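Local coordinates for protein malonyl CoA-ACP transacylase (Xanthomonas oryzae pv. oryzae, PDB 3R97) that probably transfers the malonyl group from malonyl-CoA to holo acyl carrier protein, giving malonyl-ACP and free CoA as a fabD-family transacylase, at residues Met1-Leu6 and Ile271-Glu276; Leu18-Glu23 and Ala48-Gly53; Ala36-Gly41 and Leu107-Gly112; Thr80-Gln85 and Gly307-Trp312; Pro166-Ile171 and Ser284-Arg289. All coordinates share one frame; numbering follows the deposited sequence.

Overall arrangement
From the N terminus, residues 1-6 start a loop that contact 1 closes only at strand 273-276, in the parallel sheet. Contacts 2 and 3 both fall within that loop and cross each other, since helix 30-42 (contact 3) runs between the two segments of contact 2; they tie the early helices to one another and to helix 109-126. Contact 4 crosses contact 1 and brings the turn after helix 61-81 against the C-terminal helix 302-312; the two touch through Glu3, Leu6, Gln85, Arg273 and Trp312. Contact 5 lies within the span of contact 4 and crosses contact 1. It joins the mixed sheet to helix 282-290, which follows strand 273-276.

Contact 1 of 5, residues Met1-Leu6 and Ile271-Glu276; sequences MTESTL and ITRIAE
The hydroxyl of Thr5 stands between the carboxylate of Glu3 and the guanidinium of Arg273. Thr5 OG1 gives its proton to Glu3 OE2 at 2.7 Å, on the anti lone pair of that oxygen, and accepts a weak, bent bond from Arg273 NH2 at 3.0 Å. A bend at chi3 (-107°) turns the Arg273 chain back over Thr5. Glu3 OE2 reaches the edge of the guanidinium, but at 3.8 Å from NH2 this is a long salt bridge, and the two charged planes are turned 55° apart. Thr272 OG1 lies above the centre of one guanidinium face, so Arg273 is bordered by oxygens from both segments. Beside this polar group the backbones meet. Thr5 O takes two N-H groups, from Thr272 N at 2.9 Å and from Arg273 N at 3.0 Å, the latter nearly in line with the carbonyl. Ile271 packs against the corner, its CG2 against Thr5 O and its CD1 touching both Ser4 O and Leu6 O. Leu6 crosses Arg273 at about a right angle, with CD1 4.1 Å from Arg273 CB, and Trp312 of helix 302-312 touches both. A type I turn from Glu3 to Leu6 leads the chain into the parallel pairing of Leu6 with Arg273, where strand 6-10 adjoins strand 273-276 in the parallel sheet of the acyl transferase fold.

Contact 2 of 5, residues Leu18-Glu23 and Ala48-Gly53; sequences LGMLAE and ALSQGG
Gly19 and Met20 bind the C-terminal end of helix 46-52 through two polar bonds, and the packing is closest there. Gly19 N donates to Ser50 O at 2.7 Å, nearly straight at 165°. Beside it the Gln51 side chain, folded back at chi2 (-43°), carries its amide to the turn: NE2 gives one bond to Met20 O at 3.0 Å, in the plane of that carbonyl, and another to Ser50 OG at 3.2 Å. Ser50 OG also bonds to Leu46 O, one turn back in the helix. With its nitrogen held twice, the amide has a fixed rotation, and OE1 rests on Gly19 CA and Ala22 CB. The inner flank is apolar, with Met20 CE 3.8 Å from Ser50 CB. The outer flank is the solvent side, where the exposed Leu18 meets only backbone of the segment 48-53, its CD2 lying along the helix end, 3.5 Å from Gly53 N. The type II turn from Gly19 to Ala22 thus runs past the end of helix 46-52 and into helix 22-25. Helix 61-81 packs against Met20 and Leu21, helix 30-42 sends Phe35 against Leu21 and Ser50, and helix 55-58 borders Leu18 and Ser50.

Contact 3 of 5, residues Ala36-Gly41 and Leu107-Gly112; sequences AEASEG and LSLHDG
A water molecule bridges Glu37 O and His110 ND1, 2.8 Å from each; it donates to Glu37 O and lies at the edge of the imidazole, in its plane. The ring reaches this place because His110 CG stands opposite its own backbone N (chi1 171°), swinging the imidazole across the gap toward helix 30-42. One ring face then lies against the backbone of Gly41, whose CA sits 3.7 Å from the centroid and only 15° off the ring normal, a CH-pi contact. The same carbon also makes a CA-H...O contact of 3.5 Å with His110 O. The backbones come nearest here, 4.4 Å between Gly41 CA and His110 CA; with no side chain on Gly41, its CA meets ring and carbonyl directly. No direct hydrogen bond spans the two segments. On the buried side Leu109 enters between two residues of helix 30-42: its CD2 presses on Ala38 CB at 3.5 Å, tighter than usual for two carbons, while its CD1 lies 3.5 Å from Glu37 CD. The extended Glu37 chain passes obliquely over Leu109 and ends in a salt bridge to Arg77 of helix 61-81, whose side chain touches Leu109 as well. Ser108 OG accepts from Asp111 N at 2.9 Å, capping the first turn of helix 109-126, which bears Leu109 and His110. The chemistry is divided: hydrocarbon packing inside, and outside an imidazole held by a water and a CH-pi contact, with Asp111 OD2 also at the ring edge, where its charge might slightly promote protonation.

Contact 4 of 5, residues Thr80-Gln85 and Gly307-Trp312; sequences TAQRGQ and GALDAW
The Gln85 amide and the Trp312 indole are inclined by only 27°, yet they are not stacked; the two side chains cross at about a right angle, and what lies over the amide is the Trp312 carbonyl. Trp312 O sits above one amide face, 3.2 Å from Gln85 CD, while at the amide's end Gln85 OE1 is 4.1 Å from Trp312 CB. The indole itself points away from this segment, into a setting formed by Trp79, Leu6, Arg273, Ala275 and Arg297. Trp312 O also accepts from Gln85 N at 3.1 Å, in the carbonyl plane and at 159°, so one oxygen meets both the backbone N-H and the amide face of the same residue. Gln85 CG stands opposite its carbonyl carbon (chi1 -65°) and the chain continues extended, which lays the amide face against Trp312 O. In the other half Leu309 spreads its two methyls against the turn, CD2 3.8 Å from Gly84 CA and CD1 3.2 Å from Gln82 NE2, a short approach whose detail is doubtful. Gln82 and Leu309 cross at about a right angle, and the amide nitrogen has a weak hydrogen bond to Tyr305 OH of the same helix as Leu309. A Schellman motif ends helix 61-81, with Gly84 N bonded to Trp79 O and Arg83 N to Thr80 O, and Arg83 takes the positive phi. Gln85 then leads into strand 86-92. Helix 302-312 packs against the C-terminal end of helix 61-81, its Trp312 against strands 273-276 and 295-298 of the parallel sheet.

Contact 5 of 5, residues Pro166-Ile171 and Ser284-Arg289; sequences PGQIVI and SGLIKR
Gln168 lies across the Arg289 side chain, its CG over one face of the guanidinium and the amide plane turned 52° from that of the arginine. The guanidinium edge is used for a firm bond: Arg289 NH2 donates to Pro166 O at 2.6 Å and 159°, the carbonyl oxygen lying close to the guanidinium plane and the donor in the carbonyl plane. A bend at chi3 (36°) brings NH2 to this oxygen. Arg289 NE, by contrast, bonds to Ser165 OG, just before the segment. As modelled, Gln168 NE2 is 2.9 Å from Arg289 NE, which would set two donors against each other, so the assignment of the amide ends is doubtful. Gly167, at positive phi, brings its CA to the guanidinium edge, 3.7 Å from NH2. On the other flank Leu286 CD2 lies against the amide of Gln168, 3.4 Å from the atom modelled as NE2, the two side chains meeting at a slant. Leu286 also touches Asn164, and its side chain lies about 4 Å from a bound cyclohexylaminoethanesulfonate, probably from the crystallisation liquor, and about 10 Å from the side chain of Ser94, the predicted active-site serine. The contact lies at the surface. It joins two parts of the fold: strand 168-172, which pairs with strands 132-138 and 158-165 in the mixed sheet of the smaller subdomain, and helix 282-290 of the larger one, whose Ser284 and Ile287 face strand 295-298 of the parallel sheet.

Contact 1 of 5, residues Met1-Leu6 and Ile271-Glu276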
# COMPACT_ATOMS: atom_id res chain seq x y z
N MET A 1 -25.71 -7.79 5.54
CA MET A 1 -24.54 -7.94 4.62
C MET A 1 -23.42 -6.87 4.92
O MET A 1 -22.45 -7.16 5.62
CB MET A 1 -24.99 -7.91 3.15
CG MET A 1 -25.98 -6.73 2.81
SD MET A 1 -25.58 -5.70 1.31
CE MET A 1 -26.94 -4.49 1.38
N THR A 2 -23.59 -5.64 4.40
CA THR A 2 -22.66 -4.51 4.56
C THR A 2 -22.78 -3.81 5.93
O THR A 2 -23.88 -3.42 6.34
CB THR A 2 -22.75 -3.49 3.34
OG1 THR A 2 -21.89 -2.36 3.55
CG2 THR A 2 -24.16 -2.97 3.13
N GLU A 3 -21.67 -3.67 6.65
CA GLU A 3 -21.70 -2.98 7.95
C GLU A 3 -21.08 -1.58 7.82
O GLU A 3 -19.91 -1.43 7.47
CB GLU A 3 -21.05 -3.88 9.04
CG GLU A 3 -20.56 -3.21 10.33
CD GLU A 3 -21.68 -2.65 11.21
OE1 GLU A 3 -22.79 -3.24 11.26
OE2 GLU A 3 -21.43 -1.62 11.86
N SER A 4 -21.87 -0.54 8.12
CA SER A 4 -21.56 0.84 7.73
C SER A 4 -20.42 1.48 8.53
O SER A 4 -19.86 2.51 8.10
CB SER A 4 -22.82 1.69 7.86
OG SER A 4 -23.07 1.93 9.24
N THR A 5 -20.10 0.92 9.69
CA THR A 5 -19.01 1.41 10.51
C THR A 5 -17.66 0.68 10.22
O THR A 5 -16.67 0.99 10.89
CB THR A 5 -19.33 1.32 12.02
OG1 THR A 5 -19.31 -0.06 12.44
CG2 THR A 5 -20.71 2.00 12.39
N LEU A 6 -17.62 -0.25 9.24
CA LEU A 6 -16.45 -1.11 8.99
C LEU A 6 -15.77 -0.84 7.65
O LEU A 6 -16.43 -0.77 6.63
CB LEU A 6 -16.79 -2.60 9.13
CG LEU A 6 -15.77 -3.70 8.82
CD1 LEU A 6 -14.68 -3.90 9.93
CD2 LEU A 6 -16.55 -5.01 8.60
N ILE A 271 -16.90 5.52 9.78
CA ILE A 271 -16.10 4.33 10.06
C ILE A 271 -15.48 4.41 11.47
O ILE A 271 -14.79 5.38 11.78
CB ILE A 271 -14.94 4.10 9.02
CG1 ILE A 271 -15.48 3.91 7.59
CG2 ILE A 271 -14.16 2.82 9.40
CD1 ILE A 271 -16.43 2.75 7.43
N THR A 272 -15.72 3.39 12.30
CA THR A 272 -15.13 3.36 13.64
C THR A 272 -14.31 2.05 13.76
O THR A 272 -13.59 1.84 14.74
CB THR A 272 -16.21 3.34 14.73
OG1 THR A 272 -17.05 2.23 14.48
CG2 THR A 272 -17.12 4.60 14.71
N ARG A 273 -14.41 1.15 12.78
CA ARG A 273 -13.69 -0.14 12.84
C ARG A 273 -12.98 -0.44 11.55
O ARG A 273 -13.56 -0.34 10.47
CB ARG A 273 -14.64 -1.31 13.15
CG ARG A 273 -15.42 -1.15 14.47
CD ARG A 273 -16.33 -2.34 14.87
NE ARG A 273 -17.70 -1.95 14.66
CZ ARG A 273 -18.53 -1.40 15.56
NH1 ARG A 273 -18.20 -1.22 16.84
NH2 ARG A 273 -19.75 -1.07 15.18
N ILE A 274 -11.72 -0.87 11.67
CA ILE A 274 -10.84 -1.09 10.55
C ILE A 274 -10.04 -2.39 10.71
O ILE A 274 -9.39 -2.61 11.73
CB ILE A 274 -9.89 0.14 10.30
CG1 ILE A 274 -10.73 1.40 10.10
CG2 ILE A 274 -9.00 -0.09 9.07
CD1 ILE A 274 -9.94 2.66 10.06
N ALA A 275 -10.13 -3.24 9.69
CA ALA A 275 -9.40 -4.49 9.62
C ALA A 275 -8.30 -4.29 8.61
O ALA A 275 -8.58 -3.80 7.50
CB ALA A 275 -10.31 -5.67 9.20
N GLU A 276 -7.08 -4.62 9.02
CA GLU A 276 -5.91 -4.53 8.14
C GLU A 276 -5.87 -5.86 7.47
O GLU A 276 -5.64 -6.91 8.12
CB GLU A 276 -4.60 -4.19 8.89
CG GLU A 276 -3.34 -4.15 7.98
CD GLU A 276 -2.13 -3.54 8.68
OE1 GLU A 276 -2.18 -3.42 9.93
OE2 GLU A 276 -1.15 -3.11 8.01

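Contact 2 of 5, residues Leu18-Glu23 and Ala48-Gly53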
# COMPACT_ATOMS: atom_id res chain seq x y z
N LEU A 18 9.18 -13.15 4.89
CA LEU A 18 9.36 -14.57 4.63
C LEU A 18 8.39 -15.34 5.48
O LEU A 18 8.38 -15.14 6.67
CB LEU A 18 10.73 -14.98 5.09
CG LEU A 18 11.77 -15.33 4.02
CD1 LEU A 18 12.87 -16.26 4.69
CD2 LEU A 18 11.20 -15.97 2.74
N GLY A 19 7.56 -16.22 4.90
CA GLY A 19 6.60 -17.00 5.72
C GLY A 19 5.27 -16.29 5.99
O GLY A 19 4.44 -16.80 6.75
N MET A 20 5.04 -15.13 5.38
CA MET A 20 3.78 -14.44 5.62
C MET A 20 2.58 -15.36 5.30
O MET A 20 2.61 -16.12 4.31
CB MET A 20 3.75 -13.09 4.86
CG MET A 20 3.65 -13.20 3.34
SD MET A 20 3.85 -11.57 2.63
CE MET A 20 3.89 -11.87 0.84
N LEU A 21 1.56 -15.31 6.16
CA LEU A 21 0.36 -16.16 6.07
C LEU A 21 0.58 -17.68 6.22
O LEU A 21 -0.34 -18.49 6.01
CB LEU A 21 -0.42 -15.87 4.78
CG LEU A 21 -0.81 -14.43 4.41
CD1 LEU A 21 -1.86 -14.44 3.32
CD2 LEU A 21 -1.31 -13.64 5.58
N ALA A 22 1.80 -18.07 6.57
CA ALA A 22 2.10 -19.49 6.73
C ALA A 22 1.07 -20.16 7.60
O ALA A 22 0.52 -21.18 7.22
CB ALA A 22 3.56 -19.74 7.29
N GLU A 23 0.82 -19.58 8.75
CA GLU A 23 0.01 -20.24 9.76
C GLU A 23 -1.48 -20.28 9.38
O GLU A 23 -2.19 -21.19 9.80
CB GLU A 23 0.25 -19.62 11.16
CG GLU A 23 1.70 -19.73 11.60
CD GLU A 23 2.04 -18.84 12.80
OE1 GLU A 23 1.75 -17.60 12.81
OE2 GLU A 23 2.60 -19.42 13.75
N ALA A 48 5.80 -19.80 -3.45
CA ALA A 48 7.10 -20.39 -3.21
C ALA A 48 8.10 -19.30 -2.82
O ALA A 48 8.83 -19.47 -1.88
CB ALA A 48 7.62 -21.17 -4.48
N LEU A 49 8.06 -18.16 -3.52
CA LEU A 49 8.95 -17.06 -3.26
C LEU A 49 8.76 -16.49 -1.82
O LEU A 49 9.72 -16.22 -1.10
CB LEU A 49 8.67 -15.98 -4.30
CG LEU A 49 9.48 -14.70 -4.18
CD1 LEU A 49 11.06 -15.04 -4.11
CD2 LEU A 49 9.16 -13.79 -5.36
N SER A 50 7.50 -16.31 -1.42
CA SER A 50 7.20 -15.66 -0.14
C SER A 50 7.40 -16.61 1.09
O SER A 50 7.72 -16.13 2.20
CB SER A 50 5.81 -15.02 -0.22
OG SER A 50 4.85 -16.01 -0.32
N GLN A 51 7.26 -17.93 0.89
CA GLN A 51 7.49 -18.91 1.98
C GLN A 51 8.94 -19.32 2.07
O GLN A 51 9.49 -19.39 3.19
CB GLN A 51 6.63 -20.17 1.82
CG GLN A 51 5.10 -19.92 1.77
CD GLN A 51 4.64 -18.89 2.83
OE1 GLN A 51 4.64 -19.18 4.01
NE2 GLN A 51 4.27 -17.68 2.39
N GLY A 52 9.55 -19.63 0.92
CA GLY A 52 10.92 -20.16 0.90
C GLY A 52 12.06 -19.20 0.51
O GLY A 52 13.21 -19.53 0.69
N GLY A 53 11.74 -18.02 -0.03
CA GLY A 53 12.76 -17.09 -0.53
C GLY A 53 13.04 -17.29 -2.02
O GLY A 53 12.35 -18.02 -2.70

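Contact 3 of 5, residues Ala36-Gly41 and Leu107-Gly112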
# COMPACT_ATOMS: atom_id res chain seq x y z
N ALA A 36 -1.84 -19.26 -6.13
CA ALA A 36 -1.63 -19.89 -7.50
C ALA A 36 -2.31 -19.08 -8.63
O ALA A 36 -1.77 -18.95 -9.71
CB ALA A 36 -2.11 -21.37 -7.57
N GLU A 37 -3.48 -18.51 -8.32
CA GLU A 37 -4.28 -17.75 -9.27
C GLU A 37 -3.60 -16.42 -9.55
O GLU A 37 -3.53 -16.00 -10.69
CB GLU A 37 -5.70 -17.56 -8.71
CG GLU A 37 -6.64 -16.68 -9.54
CD GLU A 37 -8.03 -16.47 -8.89
OE1 GLU A 37 -8.45 -17.26 -8.01
OE2 GLU A 37 -8.70 -15.48 -9.28
N ALA A 38 -3.11 -15.76 -8.49
CA ALA A 38 -2.32 -14.56 -8.61
C ALA A 38 -1.03 -14.85 -9.40
O ALA A 38 -0.68 -14.10 -10.32
CB ALA A 38 -1.98 -13.97 -7.24
N SER A 39 -0.38 -15.97 -9.06
CA SER A 39 0.85 -16.43 -9.74
C SER A 39 0.77 -16.51 -11.28
O SER A 39 1.72 -16.10 -11.95
CB SER A 39 1.39 -17.72 -9.10
OG SER A 39 1.75 -17.49 -7.74
N GLU A 40 -0.36 -16.98 -11.80
CA GLU A 40 -0.66 -16.97 -13.24
C GLU A 40 -0.60 -15.57 -13.89
O GLU A 40 -0.04 -15.40 -15.00
CB GLU A 40 -2.04 -17.60 -13.53
CG GLU A 40 -2.10 -19.14 -13.38
CD GLU A 40 -1.04 -19.78 -14.27
OE1 GLU A 40 -1.03 -19.48 -15.48
OE2 GLU A 40 -0.19 -20.51 -13.74
N GLY A 41 -1.19 -14.56 -13.24
CA GLY A 41 -1.10 -13.22 -13.77
C GLY A 41 0.27 -12.62 -13.62
O GLY A 41 0.74 -11.94 -14.54
N LEU A 107 -10.95 -5.24 -10.73
CA LEU A 107 -10.00 -6.05 -11.53
C LEU A 107 -10.06 -7.51 -11.04
O LEU A 107 -10.23 -7.73 -9.84
CB LEU A 107 -8.60 -5.56 -11.28
CG LEU A 107 -8.20 -4.23 -11.95
CD1 LEU A 107 -6.73 -3.85 -11.60
CD2 LEU A 107 -8.37 -4.30 -13.43
N SER A 108 -9.89 -8.48 -11.96
CA SER A 108 -9.74 -9.89 -11.60
C SER A 108 -8.42 -9.97 -10.86
O SER A 108 -7.61 -9.07 -11.01
CB SER A 108 -9.65 -10.78 -12.88
OG SER A 108 -8.38 -10.58 -13.50
N LEU A 109 -8.17 -11.06 -10.11
CA LEU A 109 -6.97 -11.15 -9.27
C LEU A 109 -5.84 -11.29 -10.25
O LEU A 109 -4.73 -10.75 -10.08
CB LEU A 109 -7.05 -12.42 -8.44
CG LEU A 109 -6.26 -12.70 -7.17
CD1 LEU A 109 -6.22 -14.19 -6.90
CD2 LEU A 109 -4.86 -12.05 -7.03
N HIS A 110 -6.15 -12.04 -11.31
CA HIS A 110 -5.16 -12.40 -12.34
C HIS A 110 -4.64 -11.08 -12.94
O HIS A 110 -3.43 -10.82 -12.89
CB HIS A 110 -5.86 -13.29 -13.41
CG HIS A 110 -5.01 -13.53 -14.62
ND1 HIS A 110 -4.28 -14.70 -14.79
CD2 HIS A 110 -4.71 -12.74 -15.68
CE1 HIS A 110 -3.59 -14.62 -15.92
NE2 HIS A 110 -3.83 -13.44 -16.47
N ASP A 111 -5.54 -10.26 -13.49
CA ASP A 111 -5.18 -8.90 -13.97
C ASP A 111 -4.48 -8.01 -12.93
O ASP A 111 -3.50 -7.36 -13.26
CB ASP A 111 -6.36 -8.14 -14.59
CG ASP A 111 -6.82 -8.75 -15.91
OD1 ASP A 111 -7.93 -8.41 -16.39
OD2 ASP A 111 -6.06 -9.59 -16.45
N GLY A 112 -4.98 -7.98 -11.69
CA GLY A 112 -4.38 -7.15 -10.65
C GLY A 112 -2.92 -7.53 -10.49
O GLY A 112 -2.04 -6.66 -10.47
O HOH W 1 -4.94 -16.72 -12.98

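Contact 4 of 5, residues Thr80-Gln85 and Gly307-Trp312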
# COMPACT_ATOMS: atom_id res chain seq x y z
N THR A 80 -14.43 -13.10 3.68
CA THR A 80 -15.69 -13.18 2.96
C THR A 80 -16.37 -14.56 3.02
O THR A 80 -17.59 -14.63 3.31
CB THR A 80 -15.48 -12.78 1.52
OG1 THR A 80 -15.13 -11.41 1.51
CG2 THR A 80 -16.78 -12.97 0.74
N ALA A 81 -15.60 -15.63 2.75
CA ALA A 81 -16.08 -17.02 2.85
C ALA A 81 -16.61 -17.39 4.24
O ALA A 81 -17.59 -18.16 4.35
CB ALA A 81 -14.96 -18.03 2.47
N GLN A 82 -15.96 -16.87 5.28
CA GLN A 82 -16.33 -17.16 6.67
C GLN A 82 -17.42 -16.21 7.21
O GLN A 82 -17.68 -16.16 8.44
CB GLN A 82 -15.07 -17.19 7.58
CG GLN A 82 -14.09 -18.35 7.25
CD GLN A 82 -13.28 -18.83 8.47
OE1 GLN A 82 -12.93 -20.01 8.59
NE2 GLN A 82 -13.00 -17.91 9.37
N ARG A 83 -18.06 -15.46 6.29
CA ARG A 83 -19.24 -14.62 6.59
C ARG A 83 -18.98 -13.50 7.61
O ARG A 83 -19.90 -13.06 8.32
CB ARG A 83 -20.44 -15.47 7.04
CG ARG A 83 -20.78 -16.66 6.14
CD ARG A 83 -22.30 -16.76 6.00
NE ARG A 83 -22.79 -15.81 4.98
CZ ARG A 83 -23.96 -15.18 5.03
NH1 ARG A 83 -24.77 -15.36 6.07
NH2 ARG A 83 -24.32 -14.35 4.05
N GLY A 84 -17.73 -13.04 7.68
CA GLY A 84 -17.46 -11.78 8.36
C GLY A 84 -18.35 -10.70 7.75
O GLY A 84 -18.95 -10.87 6.67
N GLN A 85 -18.45 -9.57 8.44
CA GLN A 85 -19.24 -8.43 7.92
C GLN A 85 -18.57 -7.87 6.66
O GLN A 85 -17.35 -7.94 6.53
CB GLN A 85 -19.42 -7.35 9.00
CG GLN A 85 -20.24 -7.81 10.22
CD GLN A 85 -20.12 -6.87 11.44
OE1 GLN A 85 -19.51 -5.79 11.36
NE2 GLN A 85 -20.70 -7.28 12.57
N GLY A 307 -9.73 -13.30 16.44
CA GLY A 307 -10.17 -12.23 17.36
C GLY A 307 -11.11 -11.25 16.65
O GLY A 307 -12.10 -10.78 17.25
N ALA A 308 -10.79 -10.91 15.39
CA ALA A 308 -11.58 -9.95 14.62
C ALA A 308 -12.94 -10.55 14.21
O ALA A 308 -13.95 -9.89 14.37
CB ALA A 308 -10.83 -9.43 13.42
N LEU A 309 -12.95 -11.80 13.69
CA LEU A 309 -14.19 -12.54 13.36
C LEU A 309 -15.11 -12.59 14.54
O LEU A 309 -16.29 -12.32 14.39
CB LEU A 309 -13.96 -14.01 12.97
CG LEU A 309 -14.25 -14.51 11.55
CD1 LEU A 309 -14.52 -16.05 11.53
CD2 LEU A 309 -15.35 -13.71 10.84
N ASP A 310 -14.58 -12.98 15.71
CA ASP A 310 -15.42 -13.05 16.88
C ASP A 310 -16.06 -11.70 17.15
O ASP A 310 -17.27 -11.60 17.24
CB ASP A 310 -14.69 -13.57 18.10
CG ASP A 310 -15.63 -13.78 19.27
OD1 ASP A 310 -15.59 -12.98 20.23
OD2 ASP A 310 -16.46 -14.71 19.19
N ALA A 311 -15.27 -10.64 17.18
CA ALA A 311 -15.82 -9.29 17.37
C ALA A 311 -16.69 -8.73 16.20
O ALA A 311 -17.60 -7.98 16.47
CB ALA A 311 -14.75 -8.30 17.79
N TRP A 312 -16.41 -9.07 14.94
CA TRP A 312 -17.12 -8.45 13.77
C TRP A 312 -17.73 -9.37 12.64
O TRP A 312 -17.69 -9.00 11.44
CB TRP A 312 -16.20 -7.41 13.07
CG TRP A 312 -15.47 -6.40 13.90
CD1 TRP A 312 -15.84 -5.89 15.08
CD2 TRP A 312 -14.24 -5.73 13.55
NE1 TRP A 312 -14.93 -4.98 15.52
CE2 TRP A 312 -13.93 -4.86 14.59
CE3 TRP A 312 -13.35 -5.83 12.48
CZ2 TRP A 312 -12.80 -4.07 14.59
CZ3 TRP A 312 -12.25 -5.04 12.46
CH2 TRP A 312 -11.97 -4.17 13.50

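Contact 5 of 5, residues Pro166-Ile171 and Ser284-Arg289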
# COMPACT_ATOMS: atom_id res chain seq x y z
N PRO A 166 0.32 11.91 11.64
CA PRO A 166 0.99 13.11 12.22
C PRO A 166 2.33 12.74 12.83
O PRO A 166 2.43 11.78 13.55
CB PRO A 166 -0.02 13.59 13.27
CG PRO A 166 -1.35 13.17 12.65
CD PRO A 166 -1.09 11.81 12.06
N GLY A 167 3.38 13.46 12.47
CA GLY A 167 4.75 13.06 12.86
C GLY A 167 5.43 11.88 12.11
O GLY A 167 6.51 11.41 12.54
N GLN A 168 4.80 11.38 11.02
CA GLN A 168 5.44 10.38 10.13
C GLN A 168 5.21 10.75 8.68
O GLN A 168 4.10 10.59 8.15
CB GLN A 168 4.92 8.97 10.34
CG GLN A 168 5.16 8.43 11.71
CD GLN A 168 4.33 7.18 12.05
OE1 GLN A 168 4.87 6.11 12.31
NE2 GLN A 168 3.00 7.34 12.12
N ILE A 169 6.27 11.24 8.06
CA ILE A 169 6.33 11.49 6.66
C ILE A 169 7.53 10.71 6.14
O ILE A 169 8.57 10.66 6.81
CB ILE A 169 6.60 13.01 6.39
CG1 ILE A 169 5.36 13.82 6.65
CG2 ILE A 169 6.91 13.26 4.92
CD1 ILE A 169 5.52 15.32 6.29
N VAL A 170 7.36 10.12 4.94
CA VAL A 170 8.45 9.55 4.14
C VAL A 170 8.80 10.56 3.06
O VAL A 170 7.93 11.03 2.36
CB VAL A 170 8.07 8.17 3.52
CG1 VAL A 170 9.27 7.50 2.77
CG2 VAL A 170 7.61 7.22 4.62
N ILE A 171 10.08 10.87 2.92
CA ILE A 171 10.52 11.67 1.80
C ILE A 171 11.32 10.81 0.84
O ILE A 171 11.83 9.77 1.23
CB ILE A 171 11.39 12.87 2.25
CG1 ILE A 171 12.70 12.39 2.89
CG2 ILE A 171 10.59 13.82 3.13
CD1 ILE A 171 13.76 13.59 3.15
N SER A 284 -2.37 -0.52 10.79
CA SER A 284 -2.92 -0.46 12.16
C SER A 284 -2.14 0.49 13.07
O SER A 284 -2.76 1.28 13.82
CB SER A 284 -2.98 -1.87 12.79
OG SER A 284 -3.93 -2.68 12.08
N GLY A 285 -0.80 0.40 13.04
CA GLY A 285 0.04 1.32 13.82
C GLY A 285 -0.18 2.78 13.41
O GLY A 285 -0.34 3.69 14.28
N LEU A 286 -0.20 3.03 12.09
CA LEU A 286 -0.44 4.39 11.55
C LEU A 286 -1.83 4.91 11.97
O LEU A 286 -2.01 6.06 12.47
CB LEU A 286 -0.29 4.39 10.02
CG LEU A 286 1.06 4.01 9.40
CD1 LEU A 286 1.02 4.03 7.84
CD2 LEU A 286 2.22 4.91 9.92
N ILE A 287 -2.84 4.06 11.78
CA ILE A 287 -4.21 4.39 12.21
C ILE A 287 -4.32 4.80 13.68
O ILE A 287 -5.04 5.75 14.01
CB ILE A 287 -5.18 3.26 11.89
CG1 ILE A 287 -5.33 3.16 10.36
CG2 ILE A 287 -6.52 3.54 12.54
CD1 ILE A 287 -6.05 1.90 9.88
N LYS A 288 -3.61 4.08 14.55
CA LYS A 288 -3.58 4.38 15.96
C LYS A 288 -3.10 5.83 16.22
O LYS A 288 -3.69 6.52 17.05
CB LYS A 288 -2.76 3.33 16.72
CG LYS A 288 -2.76 3.51 18.28
CD LYS A 288 -1.42 2.98 18.91
CE LYS A 288 -1.30 3.14 20.45
NZ LYS A 288 -0.33 2.15 21.07
N ARG A 289 -2.09 6.30 15.46
CA ARG A 289 -1.56 7.68 15.53
C ARG A 289 -2.47 8.73 14.85
O ARG A 289 -2.53 9.88 15.30
CB ARG A 289 -0.12 7.80 14.97
CG ARG A 289 0.89 6.80 15.59
CD ARG A 289 2.39 6.91 15.11
NE ARG A 289 2.78 8.31 14.87
CZ ARG A 289 3.64 9.05 15.58
NH1 ARG A 289 4.30 8.54 16.62
NH2 ARG A 289 3.85 10.31 15.23